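Local coordinates for protein monoglyceride lipase (Saccharomyces cerevisiae, PDB 4ZWN) that hydrolyses monoacylglycerols, preferably those with monounsaturated acyl chains, to glycerol and free fatty acids, and also takes part in fatty acid ethyl ester breakdown, at residues I174-T179 / I274-G279; Q270-N275 / A300-F305. The protein carries 2 engineered substitutions. All blocks are in the same frame, centred on the assembly; numbering follows the deposited sequence.

In the fold
I274 and N275, in the loop between strand 264-269 and helix 277-286 of this alpha/beta hydrolase, belong to both contacts, which illustrate how neighbouring loops are tied together. Contact 2 joins that loop to the one after strand 292-297, around the inferred charge-relay pair D272 and H302, both buried. Contact 1, farther from the chain's centre, joins it to the stretch entering helix 177-182; backbone bonds and helix caps dominate there, and exposure runs from buried D276 and T179 to exposed P177 and K278. Both contacts thus mix buried and exposed residues. T179 links the two, its OG1 hydrogen-bonding to T273 O.

Contact 1: residues I174-T179 / I274-G279; sequences ILHPHT and INDPKG
Segments I174-T179 and I274-G279 meet through a single beta bridge between L175 and N275, whose CA atoms are 4.5 Å apart, and each then turns into a helix of the alpha/beta hydrolase fold. Two backbone bonds hold the bridge: D276 N donates to I174 O (2.9 Å), and H176 N donates to I274 O (3.0 Å). A water accepts from I174 N and donates to D276 O, adding a second link at that end. H176 and D276, paired next in the register, are the N-caps of helices 177-182 and 277-286. The ring of H176 takes H178 N on ND1, and the carboxylate of D276 takes K278 N on OD1, so each side chain closes the start of its own helix. With CG anti to the backbone N (chi1 -155°), D276 also brings OD2 to P177 CD, while its carboxylate plane lies 31° from the ring of H176. On the far flank I174 runs its CG1 branch against the backbone of G279, and CD1 reaches K278 CB at 3.9 Å. L175 lays CD2 beside N275 OD1 (3.7 Å); the amide nitrogen of that asparagine instead bonds to S144 and G170. In the first turn of helix 177-182, T179 OG1, bonded to T273 O, sits 3.2 Å from I274 CA.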
loop_
_atom_site.group_PDB
_atom_site.type_symbol
_atom_site.label_atom_id
_atom_site.label_comp_id
_atom_site.label_asym_id
_atom_site.label_seq_id
_atom_site.Cartn_x
_atom_site.Cartn_y
_atom_site.Cartn_z
ATOM N N ILE A 174 2.445 -3.998 13.260
ATOM C CA ILE A 174 3.291 -4.980 13.935
ATOM C C ILE A 174 3.290 -6.298 13.175
ATOM O O ILE A 174 2.248 -6.755 12.703
ATOM C CB ILE A 174 2.838 -5.250 15.384
ATOM C CG1 ILE A 174 1.323 -5.467 15.440
ATOM C CG2 ILE A 174 3.260 -4.114 16.296
ATOM C CD1 ILE A 174 0.840 -6.031 16.754
ATOM N N LEU A 175 4.462 -6.911 13.059
ATOM C CA LEU A 175 4.562 -8.229 12.449
ATOM C C LEU A 175 3.814 -9.267 13.279
ATOM O O LEU A 175 3.732 -9.161 14.504
ATOM C CB LEU A 175 6.025 -8.646 12.286
ATOM C CG LEU A 175 6.894 -7.807 11.350
ATOM C CD1 LEU A 175 8.319 -8.339 11.325
ATOM C CD2 LEU A 175 6.301 -7.795 9.953
ATOM N N HIS A 176 3.262 -10.261 12.593
ATOM C CA HIS A 176 2.622 -11.402 13.231
ATOM C C HIS A 176 3.692 -12.329 13.800
ATOM O O HIS A 176 4.740 -12.507 13.179
ATOM C CB HIS A 176 1.742 -12.139 12.218
ATOM C CG HIS A 176 0.867 -13.195 12.817
ATOM N ND1 HIS A 176 1.335 -14.446 13.156
ATOM C CD2 HIS A 176 -0.452 -13.191 13.125
ATOM C CE1 HIS A 176 0.343 -15.166 13.651
ATOM N NE2 HIS A 176 -0.752 -14.426 13.645
ATOM N N PRO A 177 3.436 -12.915 14.985
ATOM C CA PRO A 177 4.389 -13.808 15.658
ATOM C C PRO A 177 4.949 -14.902 14.749
ATOM O O PRO A 177 6.119 -15.261 14.865
ATOM C CB PRO A 177 3.551 -14.420 16.783
ATOM C CG PRO A 177 2.560 -13.365 17.109
ATOM C CD PRO A 177 2.224 -12.701 15.798
ATOM N N HIS A 178 4.117 -15.413 13.848
ATOM C CA HIS A 178 4.540 -16.440 12.907
ATOM C C HIS A 178 5.697 -15.958 12.037
ATOM O O HIS A 178 6.630 -16.709 11.756
ATOM C CB HIS A 178 3.367 -16.864 12.029
ATOM C CG HIS A 178 3.716 -17.902 11.013
ATOM N ND1 HIS A 178 4.189 -17.586 9.756
ATOM C CD2 HIS A 178 3.655 -19.254 11.062
ATOM C CE1 HIS A 178 4.407 -18.698 9.079
ATOM N NE2 HIS A 178 4.090 -19.723 9.847
ATOM N N THR A 179 5.632 -14.699 11.617
ATOM C CA THR A 179 6.687 -14.116 10.795
ATOM C C THR A 179 7.938 -13.809 11.622
ATOM O O THR A 179 9.060 -14.039 11.169
ATOM C CB THR A 179 6.198 -12.831 10.088
ATOM O OG1 THR A 179 5.194 -13.174 9.124
ATOM C CG2 THR A 179 7.349 -12.132 9.371
ATOM N N ILE A 274 1.422 -12.552 8.301
ATOM C CA ILE A 274 2.560 -11.695 7.994
ATOM C C ILE A 274 2.484 -10.431 8.845
ATOM O O ILE A 274 3.378 -10.158 9.645
ATOM C CB ILE A 274 2.610 -11.337 6.497
ATOM C CG1 ILE A 274 2.799 -12.609 5.665
ATOM C CG2 ILE A 274 3.732 -10.347 6.216
ATOM C CD1 ILE A 274 2.897 -12.367 4.175
ATOM N N ASN A 275 1.409 -9.666 8.675
ATOM C CA ASN A 275 1.139 -8.518 9.534
ATOM C C ASN A 275 -0.003 -8.827 10.497
ATOM O O ASN A 275 -1.098 -9.189 10.073
ATOM C CB ASN A 275 0.804 -7.277 8.703
ATOM C CG ASN A 275 1.975 -6.805 7.861
ATOM O OD1 ASN A 275 3.120 -7.188 8.101
ATOM N ND2 ASN A 275 1.694 -5.961 6.874
ATOM N N ASP A 276 0.255 -8.685 11.792
ATOM C CA ASP A 276 -0.730 -9.038 12.808
ATOM C C ASP A 276 -1.959 -8.136 12.756
ATOM O O ASP A 276 -1.838 -6.908 12.764
ATOM C CB ASP A 276 -0.103 -8.976 14.201
ATOM C CG ASP A 276 -0.821 -9.860 15.205
ATOM O OD1 ASP A 276 -2.068 -9.881 15.211
ATOM O OD2 ASP A 276 -0.132 -10.544 15.990
ATOM N N PRO A 277 -3.153 -8.748 12.703
ATOM C CA PRO A 277 -4.419 -8.011 12.787
ATOM C C PRO A 277 -4.529 -7.180 14.066
ATOM O O PRO A 277 -5.310 -6.229 14.104
ATOM C CB PRO A 277 -5.471 -9.122 12.764
ATOM C CG PRO A 277 -4.819 -10.230 12.014
ATOM C CD PRO A 277 -3.371 -10.177 12.410
ATOM N N LYS A 278 -3.754 -7.538 15.088
ATOM C CA LYS A 278 -3.723 -6.792 16.345
ATOM C C LYS A 278 -3.358 -5.324 16.126
ATOM O O LYS A 278 -3.859 -4.443 16.822
ATOM C CB LYS A 278 -2.731 -7.431 17.325
ATOM C CG LYS A 278 -3.232 -8.709 17.999
ATOM C CD LYS A 278 -2.150 -9.326 18.892
ATOM C CE LYS A 278 -2.637 -10.592 19.589
ATOM N NZ LYS A 278 -3.108 -11.630 18.626
ATOM N N GLY A 279 -2.487 -5.067 15.154
ATOM C CA GLY A 279 -2.065 -3.711 14.846
ATOM C C GLY A 279 -3.199 -2.847 14.331
ATOM O O GLY A 279 -3.365 -1.703 14.756
HETATM O O HOH W 1 0.291 -5.048 12.147
#

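Contact 2: residues Q270-N275 / A300-F305; sequences QDDTIN and ARHSIF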
loop_
_atom_site.group_PDB
_atom_site.type_symbol
_atom_site.label_atom_id
_atom_site.label_comp_id
_atom_site.label_asym_id
_atom_site.label_seq_id
_atom_site.Cartn_x
_atom_site.Cartn_y
_atom_site.Cartn_z
ATOM N N GLN A 270 -8.180 -11.961 8.165
ATOM C CA GLN A 270 -8.199 -12.523 9.503
ATOM C C GLN A 270 -7.063 -13.526 9.675
ATOM O O GLN A 270 -6.489 -13.641 10.757
ATOM C CB GLN A 270 -9.550 -13.183 9.782
ATOM C CG GLN A 270 -9.683 -13.753 11.187
ATOM C CD GLN A 270 -9.642 -12.684 12.261
ATOM O OE1 GLN A 270 -10.585 -11.906 12.415
ATOM N NE2 GLN A 270 -8.548 -12.642 13.013
ATOM N N ASP A 271 -6.731 -14.233 8.598
ATOM C CA ASP A 271 -5.698 -15.265 8.653
ATOM C C ASP A 271 -4.328 -14.740 8.237
ATOM O O ASP A 271 -3.427 -15.521 7.924
ATOM C CB ASP A 271 -6.085 -16.450 7.771
ATOM C CG ASP A 271 -7.366 -17.113 8.222
ATOM O OD1 ASP A 271 -7.752 -16.919 9.394
ATOM O OD2 ASP A 271 -7.985 -17.831 7.407
ATOM N N ASP A 272 -4.177 -13.420 8.232
ATOM C CA ASP A 272 -2.901 -12.798 7.902
ATOM C C ASP A 272 -1.853 -13.164 8.953
ATOM O O ASP A 272 -1.967 -12.784 10.118
ATOM C CB ASP A 272 -3.058 -11.279 7.801
ATOM C CG ASP A 272 -1.851 -10.597 7.175
ATOM O OD1 ASP A 272 -0.747 -11.181 7.181
ATOM O OD2 ASP A 272 -2.008 -9.460 6.684
ATOM N N THR A 273 -0.836 -13.910 8.535
ATOM C CA THR A 273 0.228 -14.319 9.445
ATOM C C THR A 273 1.525 -13.590 9.125
ATOM O O THR A 273 2.594 -13.958 9.611
ATOM C CB THR A 273 0.468 -15.835 9.391
ATOM O OG1 THR A 273 0.692 -16.235 8.032
ATOM C CG2 THR A 273 -0.735 -16.581 9.947
ATOM N N ILE A 274 1.422 -12.552 8.301
ATOM C CA ILE A 274 2.560 -11.695 7.994
ATOM C C ILE A 274 2.484 -10.431 8.845
ATOM O O ILE A 274 3.378 -10.158 9.645
ATOM C CB ILE A 274 2.610 -11.337 6.497
ATOM C CG1 ILE A 274 2.799 -12.609 5.665
ATOM C CG2 ILE A 274 3.732 -10.347 6.216
ATOM C CD1 ILE A 274 2.897 -12.367 4.175
ATOM N N ASN A 275 1.409 -9.666 8.675
ATOM C CA ASN A 275 1.139 -8.518 9.534
ATOM C C ASN A 275 -0.003 -8.827 10.497
ATOM O O ASN A 275 -1.098 -9.189 10.073
ATOM C CB ASN A 275 0.804 -7.277 8.703
ATOM C CG ASN A 275 1.975 -6.805 7.861
ATOM O OD1 ASN A 275 3.120 -7.188 8.101
ATOM N ND2 ASN A 275 1.694 -5.961 6.874
ATOM N N ALA A 300 -9.181 -15.032 4.710
ATOM C CA ALA A 300 -8.276 -14.261 3.903
ATOM C C ALA A 300 -6.937 -14.112 4.564
ATOM O O ALA A 300 -6.795 -14.323 5.709
ATOM C CB ALA A 300 -8.873 -12.933 3.539
ATOM N N ARG A 301 -5.946 -13.797 3.779
ATOM C CA ARG A 301 -4.589 -13.784 4.213
ATOM C C ARG A 301 -4.030 -12.422 3.939
ATOM O O ARG A 301 -4.743 -11.468 3.944
ATOM C CB ARG A 301 -3.808 -14.854 3.486
ATOM C CG ARG A 301 -4.142 -16.230 3.983
ATOM C CD ARG A 301 -3.219 -17.302 3.495
ATOM N NE ARG A 301 -3.677 -18.607 3.938
ATOM C CZ ARG A 301 -3.208 -19.780 3.533
ATOM N NH1 ARG A 301 -2.252 -19.880 2.654
ATOM N NH2 ARG A 301 -3.729 -20.872 4.005
ATOM N N HIS A 302 -2.744 -12.324 3.718
ATOM C CA HIS A 302 -2.127 -11.019 3.498
ATOM C C HIS A 302 -2.469 -10.080 2.338
ATOM O O HIS A 302 -2.919 -8.958 2.563
ATOM C CB HIS A 302 -0.616 -11.240 3.457
ATOM C CG HIS A 302 0.182 -9.981 3.612
ATOM N ND1 HIS A 302 -0.043 -9.082 4.629
ATOM C CD2 HIS A 302 1.200 -9.478 2.879
ATOM C CE1 HIS A 302 0.805 -8.072 4.518
ATOM N NE2 HIS A 302 1.571 -8.289 3.460
ATOM N N SER A 303 -2.251 -10.531 1.107
ATOM C CA SER A 303 -2.446 -9.679 -0.069
ATOM C C SER A 303 -3.885 -9.805 -0.566
ATOM O O SER A 303 -4.138 -10.423 -1.600
ATOM C CB SER A 303 -1.479 -10.038 -1.200
ATOM O OG SER A 303 -0.135 -9.811 -0.815
ATOM N N ILE A 304 -4.819 -9.202 0.163
ATOM C CA ILE A 304 -6.244 -9.367 -0.118
ATOM C C ILE A 304 -6.723 -8.569 -1.332
ATOM O O ILE A 304 -7.739 -8.903 -1.939
ATOM C CB ILE A 304 -7.095 -8.964 1.102
ATOM C CG1 ILE A 304 -6.791 -7.522 1.517
ATOM C CG2 ILE A 304 -6.847 -9.918 2.259
ATOM C CD1 ILE A 304 -7.615 -7.033 2.694
ATOM N N PHE A 305 -5.989 -7.520 -1.683
ATOM C CA PHE A 305 -6.384 -6.640 -2.778
ATOM C C PHE A 305 -5.698 -6.972 -4.096
ATOM O O PHE A 305 -5.945 -6.313 -5.106
ATOM C CB PHE A 305 -6.081 -5.180 -2.428
ATOM C CG PHE A 305 -7.179 -4.489 -1.680
ATOM C CD1 PHE A 305 -8.308 -4.045 -2.344
ATOM C CD2 PHE A 305 -7.069 -4.257 -0.319
ATOM C CE1 PHE A 305 -9.321 -3.400 -1.662
ATOM C CE2 PHE A 305 -8.075 -3.608 0.368
ATOM C CZ PHE A 305 -9.201 -3.177 -0.308
HETATM O O HOH W 2 -4.126 -8.322 4.956
#
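D272 and H302 each hold CG anti to the backbone N (chi1 -168° and -164°), which turns carboxylate and imidazole toward each other until they meet. There H302 ND1 donates to D272 OD2 over 2.9 Å, along a nearly straight line. The oxygen is approached on its syn side and lies in the ring plane, even though carboxylate and ring are turned 63° apart. The other oxygen, OD1, is gripped by two backbone donors of its own loop, I274 N at 2.8 Å and N275 N, forming an Asx turn and an Asx motif that fix the rotation of the carboxylate. A water lies within hydrogen-bonding distance of both D272 OD2 and H302 O. This is the acid-histidine half of the alpha/beta hydrolase catalytic triad, inferred for this enzyme, with S144 of the GXSXG elbow as nucleophile; the H302 side chain touches S144. Replacing D272 by an alanine would probably leave H302 ND1 without its acceptor, strip the two loop N-H groups of their shared partner and let the imidazole turn. I274 covers one ring face: CB makes a CH-pi contact 4.0 Å from the ring centroid, and CD1 reaches CD2 of H302 at 3.6 Å. At the ring's edge N275 ND2, whose hydrogen bonds go elsewhere, to S144 among others, comes within 3.3 Å of H302 CE1, its amide standing almost perpendicular to the imidazole. Nearer the strand ends the backbones join directly, D271 N donating to A300 O (2.9 Å), while the CB of D271 lies beside that carbonyl oxygen.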